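Local atomic coordinates of phage-related conserved hypothetical protein, BB2244 (Bordetella bronchiseptica, PDB entry 2BDV), a protein that is of unknown function but belongs to the SOS response associated peptidase (SRAP) family, whose studied members crosslink to abasic sites in single-stranded DNA. Residues Thr78-Gly83 / Ile190-Leu195; Thr151-Gly156 / His162-Val167; Gly39-Thr44 / Ala139-Ala144; Pro32-Pro37 / Gly101-Lys106. All coordinates share one frame; numbering follows the deposited sequence.

Contact 1: residues Thr78-Gly83 / Ile190-Leu195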
loop_
_atom_site.group_PDB
_atom_site.type_symbol
_atom_site.label_atom_id
_atom_site.label_comp_id
_atom_site.label_asym_id
_atom_site.label_seq_id
_atom_site.Cartn_x
_atom_site.Cartn_y
_atom_site.Cartn_z
ATOM N N THR A 78 -8.946 -12.296 3.477
ATOM C CA THR A 78 -8.213 -13.470 3.030
ATOM C C THR A 78 -6.993 -13.642 3.935
ATOM O O THR A 78 -6.585 -14.761 4.231
ATOM C CB THR A 78 -7.776 -13.345 1.559
ATOM O OG1 THR A 78 -8.936 -13.334 0.722
ATOM C CG2 THR A 78 -6.891 -14.519 1.159
ATOM N N ILE A 79 -6.429 -12.533 4.397
ATOM C CA ILE A 79 -5.276 -12.598 5.285
ATOM C C ILE A 79 -5.729 -13.106 6.659
ATOM O O ILE A 79 -5.020 -13.871 7.312
ATOM C CB ILE A 79 -4.602 -11.211 5.437
ATOM C CG1 ILE A 79 -4.215 -10.673 4.058
ATOM C CG2 ILE A 79 -3.372 -11.320 6.327
ATOM C CD1 ILE A 79 -3.624 -9.281 4.080
ATOM N N GLU A 80 -6.917 -12.684 7.086
ATOM C CA GLU A 80 -7.466 -13.107 8.372
ATOM C C GLU A 80 -7.797 -14.604 8.377
ATOM O O GLU A 80 -7.488 -15.311 9.338
ATOM C CB GLU A 80 -8.735 -12.313 8.703
ATOM C CG GLU A 80 -8.523 -10.825 8.942
ATOM C CD GLU A 80 -7.446 -10.555 9.976
ATOM O OE1 GLU A 80 -7.449 -11.232 11.024
ATOM O OE2 GLU A 80 -6.608 -9.658 9.748
ATOM N N ARG A 81 -8.429 -15.071 7.302
ATOM C CA ARG A 81 -8.809 -16.474 7.165
ATOM C C ARG A 81 -7.582 -17.293 6.768
ATOM O O ARG A 81 -7.681 -18.490 6.490
ATOM C CB ARG A 81 -9.893 -16.634 6.087
ATOM C CG ARG A 81 -11.000 -15.581 6.119
ATOM C CD ARG A 81 -11.911 -15.705 7.334
ATOM N NE ARG A 81 -12.717 -14.500 7.537
ATOM C CZ ARG A 81 -13.739 -14.412 8.384
ATOM N NH1 ARG A 81 -14.095 -15.461 9.114
ATOM N NH2 ARG A 81 -14.400 -13.268 8.511
ATOM N N HIS A 82 -6.430 -16.632 6.735
ATOM C CA HIS A 82 -5.166 -17.263 6.373
ATOM C C HIS A 82 -5.301 -17.994 5.042
ATOM O O HIS A 82 -5.073 -19.197 4.950
ATOM C CB HIS A 82 -4.727 -18.235 7.475
ATOM C CG HIS A 82 -3.257 -18.519 7.480
ATOM N ND1 HIS A 82 -2.732 -19.743 7.125
ATOM C CD2 HIS A 82 -2.200 -17.735 7.796
ATOM C CE1 HIS A 82 -1.415 -19.701 7.223
ATOM N NE2 HIS A 82 -1.066 -18.493 7.628
ATOM N N GLY A 83 -5.678 -17.249 4.009
ATOM C CA GLY A 83 -5.844 -17.846 2.698
ATOM C C GLY A 83 -4.723 -17.524 1.730
ATOM O O GLY A 83 -3.854 -16.696 2.012
ATOM N N ILE A 190 -3.399 -6.588 14.373
ATOM C CA ILE A 190 -2.977 -5.236 14.013
ATOM C C ILE A 190 -3.665 -4.765 12.735
ATOM O O ILE A 190 -4.112 -3.626 12.637
ATOM C CB ILE A 190 -1.447 -5.177 13.803
ATOM C CG1 ILE A 190 -0.731 -5.465 15.125
ATOM C CG2 ILE A 190 -1.033 -3.803 13.282
ATOM C CD1 ILE A 190 0.778 -5.424 15.028
ATOM N N LEU A 191 -3.753 -5.668 11.770
ATOM C CA LEU A 191 -4.345 -5.368 10.485
ATOM C C LEU A 191 -5.725 -4.729 10.526
ATOM O O LEU A 191 -6.076 -3.969 9.627
ATOM C CB LEU A 191 -4.384 -6.633 9.644
ATOM C CG LEU A 191 -3.793 -6.489 8.247
ATOM C CD1 LEU A 191 -2.556 -5.591 8.247
ATOM C CD2 LEU A 191 -3.466 -7.870 7.738
ATOM N N ARG A 192 -6.513 -5.025 11.553
ATOM C CA ARG A 192 -7.842 -4.432 11.637
ATOM C C ARG A 192 -7.894 -3.170 12.485
ATOM O O ARG A 192 -8.973 -2.655 12.781
ATOM C CB ARG A 192 -8.863 -5.445 12.156
ATOM C CG ARG A 192 -8.427 -6.239 13.365
ATOM C CD ARG A 192 -9.560 -7.139 13.824
ATOM N NE ARG A 192 -10.285 -7.741 12.701
ATOM C CZ ARG A 192 -9.738 -8.536 11.784
ATOM N NH1 ARG A 192 -8.445 -8.831 11.847
ATOM N NH2 ARG A 192 -10.490 -9.052 10.812
ATOM N N ALA A 193 -6.727 -2.667 12.869
ATOM C CA ALA A 193 -6.659 -1.451 13.666
ATOM C C ALA A 193 -6.287 -0.282 12.762
ATOM O O ALA A 193 -5.628 0.659 13.191
ATOM C CB ALA A 193 -5.632 -1.604 14.776
ATOM N N GLY A 194 -6.714 -0.348 11.504
ATOM C CA GLY A 194 -6.409 0.719 10.567
ATOM C C GLY A 194 -7.086 2.033 10.918
ATOM O O GLY A 194 -8.155 2.039 11.523
ATOM N N LEU A 195 -6.460 3.145 10.537
ATOM C CA LEU A 195 -7.008 4.476 10.799
ATOM C C LEU A 195 -8.419 4.614 10.242
ATOM O O LEU A 195 -8.716 4.141 9.148
ATOM C CB LEU A 195 -6.118 5.562 10.185
ATOM C CG LEU A 195 -4.860 6.008 10.922
ATOM C CD1 LEU A 195 -4.064 4.809 11.384
ATOM C CD2 LEU A 195 -4.027 6.896 10.003
#

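Contact 2: residues Thr151-Gly156 / His162-Val167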
loop_
_atom_site.group_PDB
_atom_site.type_symbol
_atom_site.label_atom_id
_atom_site.label_comp_id
_atom_site.label_asym_id
_atom_site.label_seq_id
_atom_site.Cartn_x
_atom_site.Cartn_y
_atom_site.Cartn_z
ATOM N N THR A 151 -5.627 -4.056 1.839
ATOM C CA THR A 151 -6.835 -3.249 1.704
ATOM C C THR A 151 -8.024 -3.794 2.515
ATOM O O THR A 151 -8.125 -4.995 2.773
ATOM C CB THR A 151 -7.265 -3.169 0.228
ATOM O OG1 THR A 151 -7.337 -4.495 -0.312
ATOM C CG2 THR A 151 -6.256 -2.355 -0.584
ATOM N N ASN A 152 -8.933 -2.897 2.884
ATOM C CA ASN A 152 -10.115 -3.256 3.652
ATOM C C ASN A 152 -11.312 -3.254 2.723
ATOM O O ASN A 152 -12.133 -2.330 2.744
ATOM C CB ASN A 152 -10.330 -2.241 4.769
ATOM C CG ASN A 152 -11.358 -2.696 5.782
ATOM O OD1 ASN A 152 -11.610 -2.005 6.767
ATOM N ND2 ASN A 152 -11.956 -3.863 5.547
ATOM N N ASP A 153 -11.407 -4.297 1.909
ATOM C CA ASP A 153 -12.479 -4.431 0.930
ATOM C C ASP A 153 -13.886 -4.251 1.497
ATOM O O ASP A 153 -14.738 -3.623 0.865
ATOM C CB ASP A 153 -12.351 -5.790 0.233
ATOM C CG ASP A 153 -11.067 -5.909 -0.579
ATOM O OD1 ASP A 153 -10.016 -5.410 -0.114
ATOM O OD2 ASP A 153 -11.105 -6.509 -1.678
ATOM N N ALA A 154 -14.120 -4.789 2.690
ATOM C CA ALA A 154 -15.429 -4.696 3.333
ATOM C C ALA A 154 -16.010 -3.281 3.344
ATOM O O ALA A 154 -17.223 -3.104 3.220
ATOM C CB ALA A 154 -15.340 -5.228 4.761
ATOM N N LEU A 155 -15.151 -2.279 3.493
ATOM C CA LEU A 155 -15.614 -0.895 3.532
ATOM C C LEU A 155 -15.437 -0.171 2.205
ATOM O O LEU A 155 -15.743 1.016 2.095
ATOM C CB LEU A 155 -14.884 -0.129 4.635
ATOM C CG LEU A 155 -15.051 -0.759 6.018
ATOM C CD1 LEU A 155 -14.221 0.013 7.028
ATOM C CD2 LEU A 155 -16.534 -0.757 6.407
ATOM N N GLY A 156 -14.946 -0.890 1.202
ATOM C CA GLY A 156 -14.743 -0.296 -0.107
ATOM C C GLY A 156 -13.751 0.853 -0.101
ATOM O O GLY A 156 -12.904 0.952 0.786
ATOM N N HIS A 162 -16.592 1.010 -5.037
ATOM C CA HIS A 162 -16.120 -0.170 -5.752
ATOM C C HIS A 162 -14.609 -0.364 -5.605
ATOM O O HIS A 162 -14.041 -1.332 -6.123
ATOM C CB HIS A 162 -16.480 -0.065 -7.238
ATOM C CG HIS A 162 -17.934 -0.280 -7.525
ATOM N ND1 HIS A 162 -18.933 0.188 -6.700
ATOM C CD2 HIS A 162 -18.557 -0.885 -8.565
ATOM C CE1 HIS A 162 -20.110 -0.117 -7.220
ATOM N NE2 HIS A 162 -19.909 -0.767 -8.351
ATOM N N ASP A 163 -13.953 0.560 -4.912
ATOM C CA ASP A 163 -12.513 0.453 -4.721
ATOM C C ASP A 163 -12.230 -0.189 -3.371
ATOM O O ASP A 163 -13.149 -0.584 -2.649
ATOM C CB ASP A 163 -11.852 1.837 -4.815
ATOM C CG ASP A 163 -10.423 1.774 -5.357
ATOM O OD1 ASP A 163 -10.045 2.682 -6.129
ATOM O OD2 ASP A 163 -9.673 0.830 -5.008
ATOM N N ARG A 164 -10.956 -0.286 -3.035
ATOM C CA ARG A 164 -10.541 -0.910 -1.791
ATOM C C ARG A 164 -9.595 0.014 -1.044
ATOM O O ARG A 164 -8.456 0.211 -1.460
ATOM C CB ARG A 164 -9.853 -2.237 -2.120
ATOM C CG ARG A 164 -10.754 -3.220 -2.868
ATOM C CD ARG A 164 -9.949 -4.245 -3.651
ATOM N NE ARG A 164 -9.543 -3.717 -4.949
ATOM C CZ ARG A 164 -10.368 -3.562 -5.985
ATOM N NH1 ARG A 164 -9.920 -3.066 -7.130
ATOM N NH2 ARG A 164 -11.641 -3.923 -5.884
ATOM N N ARG A 165 -10.057 0.580 0.063
ATOM C CA ARG A 165 -9.213 1.494 0.817
ATOM C C ARG A 165 -8.044 0.763 1.458
ATOM O O ARG A 165 -8.183 -0.356 1.940
ATOM C CB ARG A 165 -10.020 2.218 1.891
ATOM C CG ARG A 165 -10.357 1.370 3.098
ATOM C CD ARG A 165 -11.233 2.149 4.053
ATOM N NE ARG A 165 -12.518 2.491 3.445
ATOM C CZ ARG A 165 -13.477 3.174 4.061
ATOM N NH1 ARG A 165 -14.614 3.431 3.429
ATOM N NH2 ARG A 165 -13.294 3.601 5.307
ATOM N N PRO A 166 -6.865 1.395 1.462
ATOM C CA PRO A 166 -5.658 0.805 2.048
ATOM C C PRO A 166 -5.657 0.894 3.569
ATOM O O PRO A 166 -6.054 1.905 4.141
ATOM C CB PRO A 166 -4.541 1.632 1.426
ATOM C CG PRO A 166 -5.166 2.997 1.354
ATOM C CD PRO A 166 -6.553 2.679 0.805
ATOM N N VAL A 167 -5.216 -0.170 4.225
ATOM C CA VAL A 167 -5.171 -0.183 5.678
ATOM C C VAL A 167 -3.978 0.630 6.171
ATOM O O VAL A 167 -2.834 0.209 6.031
ATOM C CB VAL A 167 -5.060 -1.629 6.209
ATOM C CG1 VAL A 167 -4.970 -1.626 7.731
ATOM C CG2 VAL A 167 -6.261 -2.439 5.749
#

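Contact 3: residues Gly39-Thr44 / Ala139-Ala144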
loop_
_atom_site.group_PDB
_atom_site.type_symbol
_atom_site.label_atom_id
_atom_site.label_comp_id
_atom_site.label_asym_id
_atom_site.label_seq_id
_atom_site.Cartn_x
_atom_site.Cartn_y
_atom_site.Cartn_z
ATOM N N GLY A 39 3.443 -1.698 -10.713
ATOM C CA GLY A 39 4.442 -1.975 -11.728
ATOM C C GLY A 39 5.681 -1.112 -11.606
ATOM O O GLY A 39 6.595 -1.217 -12.420
ATOM N N THR A 40 5.708 -0.243 -10.602
ATOM C CA THR A 40 6.865 0.610 -10.387
ATOM C C THR A 40 7.531 0.173 -9.087
ATOM O O THR A 40 7.135 -0.832 -8.487
ATOM C CB THR A 40 6.467 2.096 -10.281
ATOM O OG1 THR A 40 5.681 2.298 -9.104
ATOM C CG2 THR A 40 5.656 2.520 -11.506
ATOM N N ARG A 41 8.538 0.926 -8.658
ATOM C CA ARG A 41 9.264 0.620 -7.432
ATOM C C ARG A 41 9.040 1.724 -6.403
ATOM O O ARG A 41 9.899 2.593 -6.221
ATOM C CB ARG A 41 10.765 0.519 -7.710
ATOM C CG ARG A 41 11.158 -0.406 -8.847
ATOM C CD ARG A 41 11.159 -1.851 -8.411
ATOM N NE ARG A 41 11.707 -2.724 -9.446
ATOM C CZ ARG A 41 12.964 -2.684 -9.878
ATOM N NH1 ARG A 41 13.821 -1.807 -9.365
ATOM N NH2 ARG A 41 13.367 -3.525 -10.822
ATOM N N PRO A 42 7.891 1.710 -5.714
ATOM C CA PRO A 42 7.645 2.756 -4.717
ATOM C C PRO A 42 8.530 2.560 -3.494
ATOM O O PRO A 42 9.000 1.458 -3.235
ATOM C CB PRO A 42 6.165 2.572 -4.358
ATOM C CG PRO A 42 5.604 1.723 -5.479
ATOM C CD PRO A 42 6.736 0.807 -5.823
ATOM N N LEU A 43 8.759 3.635 -2.750
ATOM C CA LEU A 43 9.546 3.542 -1.531
ATOM C C LEU A 43 8.792 2.656 -0.556
ATOM O O LEU A 43 7.562 2.696 -0.503
ATOM C CB LEU A 43 9.709 4.913 -0.891
ATOM C CG LEU A 43 10.789 5.824 -1.457
ATOM C CD1 LEU A 43 10.638 7.220 -0.889
ATOM C CD2 LEU A 43 12.159 5.233 -1.110
ATOM N N THR A 44 9.527 1.852 0.204
ATOM C CA THR A 44 8.923 0.989 1.218
ATOM C C THR A 44 9.870 0.936 2.411
ATOM O O THR A 44 11.068 1.201 2.284
ATOM C CB THR A 44 8.696 -0.487 0.735
ATOM O OG1 THR A 44 9.932 -1.209 0.778
ATOM C CG2 THR A 44 8.141 -0.529 -0.681
ATOM N N ALA A 139 16.914 -12.055 -3.985
ATOM C CA ALA A 139 15.883 -12.233 -5.004
ATOM C C ALA A 139 15.842 -11.061 -5.972
ATOM O O ALA A 139 16.167 -9.929 -5.614
ATOM C CB ALA A 139 14.518 -12.404 -4.345
ATOM N N GLU A 140 15.430 -11.335 -7.205
ATOM C CA GLU A 140 15.343 -10.292 -8.212
ATOM C C GLU A 140 14.127 -9.410 -7.939
ATOM O O GLU A 140 13.172 -9.841 -7.291
ATOM C CB GLU A 140 15.251 -10.921 -9.596
ATOM C CG GLU A 140 16.016 -10.150 -10.644
ATOM C CD GLU A 140 16.398 -11.016 -11.819
ATOM O OE1 GLU A 140 17.061 -12.056 -11.598
ATOM O OE2 GLU A 140 16.040 -10.657 -12.960
ATOM N N LEU A 141 14.171 -8.177 -8.433
ATOM C CA LEU A 141 13.087 -7.220 -8.227
ATOM C C LEU A 141 12.041 -7.257 -9.338
ATOM O O LEU A 141 11.756 -6.242 -9.980
ATOM C CB LEU A 141 13.668 -5.808 -8.093
ATOM C CG LEU A 141 14.667 -5.610 -6.945
ATOM C CD1 LEU A 141 15.351 -4.269 -7.100
ATOM C CD2 LEU A 141 13.963 -5.699 -5.605
ATOM N N ASP A 142 11.465 -8.437 -9.547
ATOM C CA ASP A 142 10.453 -8.637 -10.575
ATOM C C ASP A 142 9.052 -8.859 -9.982
ATOM O O ASP A 142 8.874 -8.820 -8.763
ATOM C CB ASP A 142 10.847 -9.820 -11.482
ATOM C CG ASP A 142 11.294 -11.051 -10.699
ATOM O OD1 ASP A 142 10.862 -11.224 -9.537
ATOM O OD2 ASP A 142 12.072 -11.863 -11.252
ATOM N N GLU A 143 8.064 -9.086 -10.847
ATOM C CA GLU A 143 6.691 -9.302 -10.396
ATOM C C GLU A 143 6.583 -10.532 -9.515
ATOM O O GLU A 143 5.705 -10.609 -8.657
ATOM C CB GLU A 143 5.735 -9.462 -11.579
ATOM C CG GLU A 143 5.907 -8.418 -12.644
ATOM C CD GLU A 143 7.089 -8.728 -13.531
ATOM O OE1 GLU A 143 7.568 -7.810 -14.230
ATOM O OE2 GLU A 143 7.530 -9.902 -13.529
ATOM N N ALA A 144 7.467 -11.498 -9.742
ATOM C CA ALA A 144 7.475 -12.720 -8.953
ATOM C C ALA A 144 7.801 -12.387 -7.503
ATOM O O ALA A 144 7.529 -13.179 -6.597
ATOM C CB ALA A 144 8.495 -13.706 -9.505
#

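Contact 4: residues Pro32-Pro37 / Gly101-Lys106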
loop_
_atom_site.group_PDB
_atom_site.type_symbol
_atom_site.label_atom_id
_atom_site.label_comp_id
_atom_site.label_asym_id
_atom_site.label_seq_id
_atom_site.Cartn_x
_atom_site.Cartn_y
_atom_site.Cartn_z
ATOM N N PRO A 32 10.158 13.533 -5.745
ATOM C CA PRO A 32 8.839 13.082 -5.289
ATOM C C PRO A 32 7.933 12.640 -6.445
ATOM O O PRO A 32 8.007 13.180 -7.550
ATOM C CB PRO A 32 8.296 14.306 -4.548
ATOM C CG PRO A 32 8.896 15.444 -5.310
ATOM C CD PRO A 32 10.322 14.982 -5.533
ATOM N N ARG A 33 7.090 11.647 -6.182
ATOM C CA ARG A 33 6.174 11.128 -7.191
ATOM C C ARG A 33 4.736 11.312 -6.735
ATOM O O ARG A 33 4.303 10.704 -5.755
ATOM C CB ARG A 33 6.450 9.645 -7.439
ATOM C CG ARG A 33 7.862 9.357 -7.908
ATOM C CD ARG A 33 8.116 9.964 -9.270
ATOM N NE ARG A 33 9.439 10.568 -9.360
ATOM C CZ ARG A 33 9.894 11.206 -10.433
ATOM N NH1 ARG A 33 11.111 11.733 -10.427
ATOM N NH2 ARG A 33 9.130 11.312 -11.515
ATOM N N TYR A 34 3.999 12.154 -7.452
ATOM C CA TYR A 34 2.605 12.429 -7.117
ATOM C C TYR A 34 1.656 11.393 -7.734
ATOM O O TYR A 34 0.541 11.213 -7.254
ATOM C CB TYR A 34 2.225 13.848 -7.586
ATOM C CG TYR A 34 0.894 14.378 -7.050
ATOM C CD1 TYR A 34 0.633 14.419 -5.673
ATOM C CD2 TYR A 34 -0.103 14.845 -7.920
ATOM C CE1 TYR A 34 -0.590 14.910 -5.175
ATOM C CE2 TYR A 34 -1.329 15.339 -7.429
ATOM C CZ TYR A 34 -1.563 15.365 -6.057
ATOM O OH TYR A 34 -2.769 15.826 -5.569
ATOM N N ASN A 35 2.112 10.703 -8.779
ATOM C CA ASN A 35 1.289 9.706 -9.465
ATOM C C ASN A 35 2.030 8.380 -9.559
ATOM O O ASN A 35 2.838 8.177 -10.466
ATOM C CB ASN A 35 0.946 10.202 -10.873
ATOM C CG ASN A 35 -0.008 9.277 -11.605
ATOM O OD1 ASN A 35 -1.170 9.121 -11.216
ATOM N ND2 ASN A 35 0.478 8.657 -12.676
ATOM N N ILE A 36 1.743 7.470 -8.632
ATOM C CA ILE A 36 2.421 6.182 -8.606
ATOM C C ILE A 36 1.486 4.999 -8.803
ATOM O O ILE A 36 0.627 4.720 -7.966
ATOM C CB ILE A 36 3.170 5.989 -7.276
ATOM C CG1 ILE A 36 4.147 7.148 -7.057
ATOM C CG2 ILE A 36 3.894 4.658 -7.279
ATOM C CD1 ILE A 36 4.853 7.116 -5.718
ATOM N N PRO A 37 1.635 4.292 -9.931
ATOM C CA PRO A 37 0.789 3.132 -10.213
ATOM C C PRO A 37 1.536 1.836 -9.964
ATOM O O PRO A 37 2.730 1.839 -9.686
ATOM C CB PRO A 37 0.486 3.300 -11.691
ATOM C CG PRO A 37 1.827 3.731 -12.213
ATOM C CD PRO A 37 2.267 4.778 -11.174
ATOM N N GLY A 101 -0.874 10.117 0.360
ATOM C CA GLY A 101 -2.273 9.905 0.011
ATOM C C GLY A 101 -2.444 8.927 -1.149
ATOM O O GLY A 101 -1.467 8.358 -1.644
ATOM N N TRP A 102 -3.681 8.715 -1.590
ATOM C CA TRP A 102 -3.934 7.798 -2.695
ATOM C C TRP A 102 -5.106 8.300 -3.536
ATOM O O TRP A 102 -5.805 9.244 -3.148
ATOM C CB TRP A 102 -4.205 6.372 -2.165
ATOM C CG TRP A 102 -5.526 6.180 -1.443
ATOM C CD1 TRP A 102 -6.688 5.711 -1.977
ATOM C CD2 TRP A 102 -5.811 6.482 -0.070
ATOM N NE1 TRP A 102 -7.684 5.700 -1.028
ATOM C CE2 TRP A 102 -7.175 6.167 0.155
ATOM C CE3 TRP A 102 -5.050 6.988 0.998
ATOM C CZ2 TRP A 102 -7.796 6.340 1.396
ATOM C CZ3 TRP A 102 -5.668 7.161 2.235
ATOM C CH2 TRP A 102 -7.031 6.836 2.420
ATOM N N TYR A 103 -5.317 7.680 -4.692
ATOM C CA TYR A 103 -6.400 8.101 -5.561
ATOM C C TYR A 103 -7.470 7.044 -5.776
ATOM O O TYR A 103 -7.180 5.853 -5.813
ATOM C CB TYR A 103 -5.863 8.502 -6.931
ATOM C CG TYR A 103 -4.745 9.515 -6.914
ATOM C CD1 TYR A 103 -3.423 9.123 -6.693
ATOM C CD2 TYR A 103 -5.004 10.860 -7.153
ATOM C CE1 TYR A 103 -2.388 10.047 -6.720
ATOM C CE2 TYR A 103 -3.979 11.791 -7.181
ATOM C CZ TYR A 103 -2.672 11.378 -6.965
ATOM O OH TYR A 103 -1.659 12.307 -7.006
ATOM N N GLU A 104 -8.709 7.506 -5.918
ATOM C CA GLU A 104 -9.857 6.652 -6.202
ATOM C C GLU A 104 -10.691 7.408 -7.241
ATOM O O GLU A 104 -10.848 8.622 -7.150
ATOM C CB GLU A 104 -10.710 6.416 -4.950
ATOM C CG GLU A 104 -10.017 5.650 -3.841
ATOM C CD GLU A 104 -10.894 5.493 -2.623
ATOM O OE1 GLU A 104 -10.397 5.024 -1.578
ATOM O OE2 GLU A 104 -12.088 5.837 -2.714
ATOM N N TRP A 105 -11.219 6.686 -8.220
ATOM C CA TRP A 105 -12.031 7.289 -9.263
ATOM C C TRP A 105 -13.517 7.070 -8.986
ATOM O O TRP A 105 -13.970 5.945 -8.750
ATOM C CB TRP A 105 -11.650 6.698 -10.621
ATOM C CG TRP A 105 -10.326 7.192 -11.132
ATOM C CD1 TRP A 105 -10.114 8.083 -12.159
ATOM C CD2 TRP A 105 -9.032 6.843 -10.636
ATOM N NE1 TRP A 105 -8.767 8.304 -12.328
ATOM C CE2 TRP A 105 -8.079 7.556 -11.408
ATOM C CE3 TRP A 105 -8.579 5.996 -9.611
ATOM C CZ2 TRP A 105 -6.702 7.446 -11.187
ATOM C CZ3 TRP A 105 -7.201 5.888 -9.392
ATOM C CH2 TRP A 105 -6.283 6.611 -10.180
ATOM N N LYS A 106 -14.266 8.165 -9.010
ATOM C CA LYS A 106 -15.695 8.128 -8.752
ATOM C C LYS A 106 -16.459 8.028 -10.064
ATOM O O LYS A 106 -16.416 8.936 -10.887
ATOM C CB LYS A 106 -16.109 9.394 -7.999
ATOM C CG LYS A 106 -17.572 9.457 -7.599
ATOM C CD LYS A 106 -17.927 8.347 -6.626
ATOM C CE LYS A 106 -19.322 8.540 -6.034
ATOM N NZ LYS A 106 -19.436 9.785 -5.216
#

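Contact 1: residues Thr78-Gly83 / Ile190-Leu195
Ile79 and Glu80 meet Leu191 and Arg192 where the C-terminal ends of helices 76-80 and 184-191 come together at the rim of the alpha-beta fold. The apolar part lies on the inner side. Ile79 and Leu191 cross at about a right angle, and Leu191 CD2 touches two Ile79 branches, 3.7 Å from CG2 and slightly farther from CD1. Leu76 and Trp177 also touch Leu191, and Ile79 packs on Ile90, so this pair belongs to a larger buried patch. The charged part lies toward the surface. Glu80 sends OE1 to Arg192 NH1 in a salt bridge of 2.7 Å, although the position of NH1 is doubtful because it crowds the carboxylate carbon. As modelled, the carboxylate and guanidinium planes stand 81° apart, which does not suggest a flat two-bond pairing. Arg192 reaches Glu80 through a bend at chi3 (40°), which brings the guanidinium edge to Glu80. Glu80 OE2 also lies 3.8 Å from Leu191 CB. Backbone bonds close the first helix in a Schellman motif: His82 takes a positive phi of 52°, and Gly83 N reaches Thr78 O at 2.7 Å.

Contact 2: residues Thr151-Gly156 / His162-Val167
The guanidinium of Arg165 carries Leu155 CB over the centre of one face, 3.6 Å above the plane, and holds Gly156 O at its edge; that of Arg164 has Asp163 OD2 over one face, 4.2 Å above the plane and offset toward the rim. Arg165 clasps the end of the 3-10 turn 153-155, in a loop that leaves strand 147-151 and doubles back along itself. Gly156 O is gripped twice by one residue: Arg165 N donates at 3.0 Å and Arg165 NE at 3.1 Å, from opposite faces of the carbonyl plane. Toward strand 147-151, a single bridge pairs Thr151 with Pro166, and Asn152 N gives a nearly straight bond of 2.8 Å to Arg165 O. Val167 CG2 rests against the same peptide. With CG beside its backbone N (chi1 -60°), Arg164 crosses the Asp153 carboxylate obliquely with its methylenes, CD 3.2 Å from Asp153 OD2. That carboxylate also forms a salt bridge with Lys75, while Asp153 OD1 receives the hydroxyl of Thr151. Asp163 turns away toward Cys2, probably the counterpart of the cysteine through which SRAP relatives crosslink to DNA, and its OD2 accepts Cys2 N and Arg164 N, the latter at 2.6 Å through the anti lone pair.

Contact 3: residues Gly39-Thr44 / Ala139-Ala144
Arg41 lays one face of its guanidinium over Leu141, and the two side chains cross at about a right angle. Leu141 CB sits 3.5 Å above the guanidinium plane, displaced toward the rim rather than centred, and the leucine then runs beneath the group so that CD1 comes 3.7 Å from Arg41 NH1. The other terminal nitrogen lies toward the leucine backbone: Arg41 NH2 gives Leu141 O a weak hydrogen bond of 3.3 Å, bent to 126° at the hydrogen. One flat group thus spans a residue from its carbonyl to a methyl; the carbonyl oxygen lies out of the plane, on the same side as CB, consistent with the weak, bent bond. The arginine gets there by folding at chi2 (-80°) and then running straight through chi3. Such a bond probably fixes the rotation of the guanidinium only slightly. Pro59 also touches the Arg41 side chain, and Trp135 packs on Leu141. Nearby, Glu143 pairs with Lys63 through both a salt bridge and the backbone, a firmer link between the 139-144 loop and the chain after strand 54-57. This is a surface contact between two loops, one leading into the antiparallel pair 43-46/54-57, the other joining strands 126-133 and 147-151. Leu141 is the centre of an inverse gamma turn, closed by a weak bond from Asp142 N to Glu140 O, and that turn presents its side chain to Arg41.

Contact 4: residues Pro32-Pro37 / Gly101-Lys106
Tyr103 reaches from strand 101-107 of the four-stranded antiparallel sheet to Tyr34, tying that strand to the corner before strand 35-36. Its CB points toward the 32-37 segment, and CG lies anti to the carbonyl carbon (chi1 -53°), sending the ring straight across. Farther out, CE1 and CZ both come 3.2 Å from Tyr34 O, which sits at the ring edge and in its plane. CZ is 4.1 Å above the Tyr34 ring, over its centre. At the tip, Tyr103 OH hangs over that same face, 3.1 Å from Tyr34 CE2 and hardly farther from the other ring carbons, and donates to Tyr34 O in a very short bond modelled at 2.5 Å. The rings make a T-shaped pair, the edge of Tyr103 toward the face of Tyr34, with planes at 82°. Tyr120 meets both rings, and Tyr34 OH bonds weakly to Tyr203 OH. Facing the other side of the strand, Trp102 NE1 bonds to Glu104 OE1, and Glu104 receives backbone N-H groups from residues 158-160. Although the modelled length is doubtful, the hydroxyl probably donates to the carbonyl and meets the Tyr34 face with its oxygen, a single residue supplying both acceptor and aromatic face.

Contact 3 is wholly a surface contact, while contacts 1, 2 and 4 are each partly buried. Contact 2 covers the largest area and combines backbone bonds with arginine side-chain contacts within one local loop; the others join distant parts of the chain through a few side chains. An arginine works in the first three, by a salt bridge of uncertain geometry beside an apolar pair in contact 1, by a carbonyl clasp in contact 2 and by its face in contact 3; contact 4 relies on two tyrosines. Val167 CG1 packs on Leu191 O, joining contacts 1 and 2, and Pro166 meets Trp102 between contacts 2 and 4. Pro42 touches Ile36, linking contact 3 to contact 4.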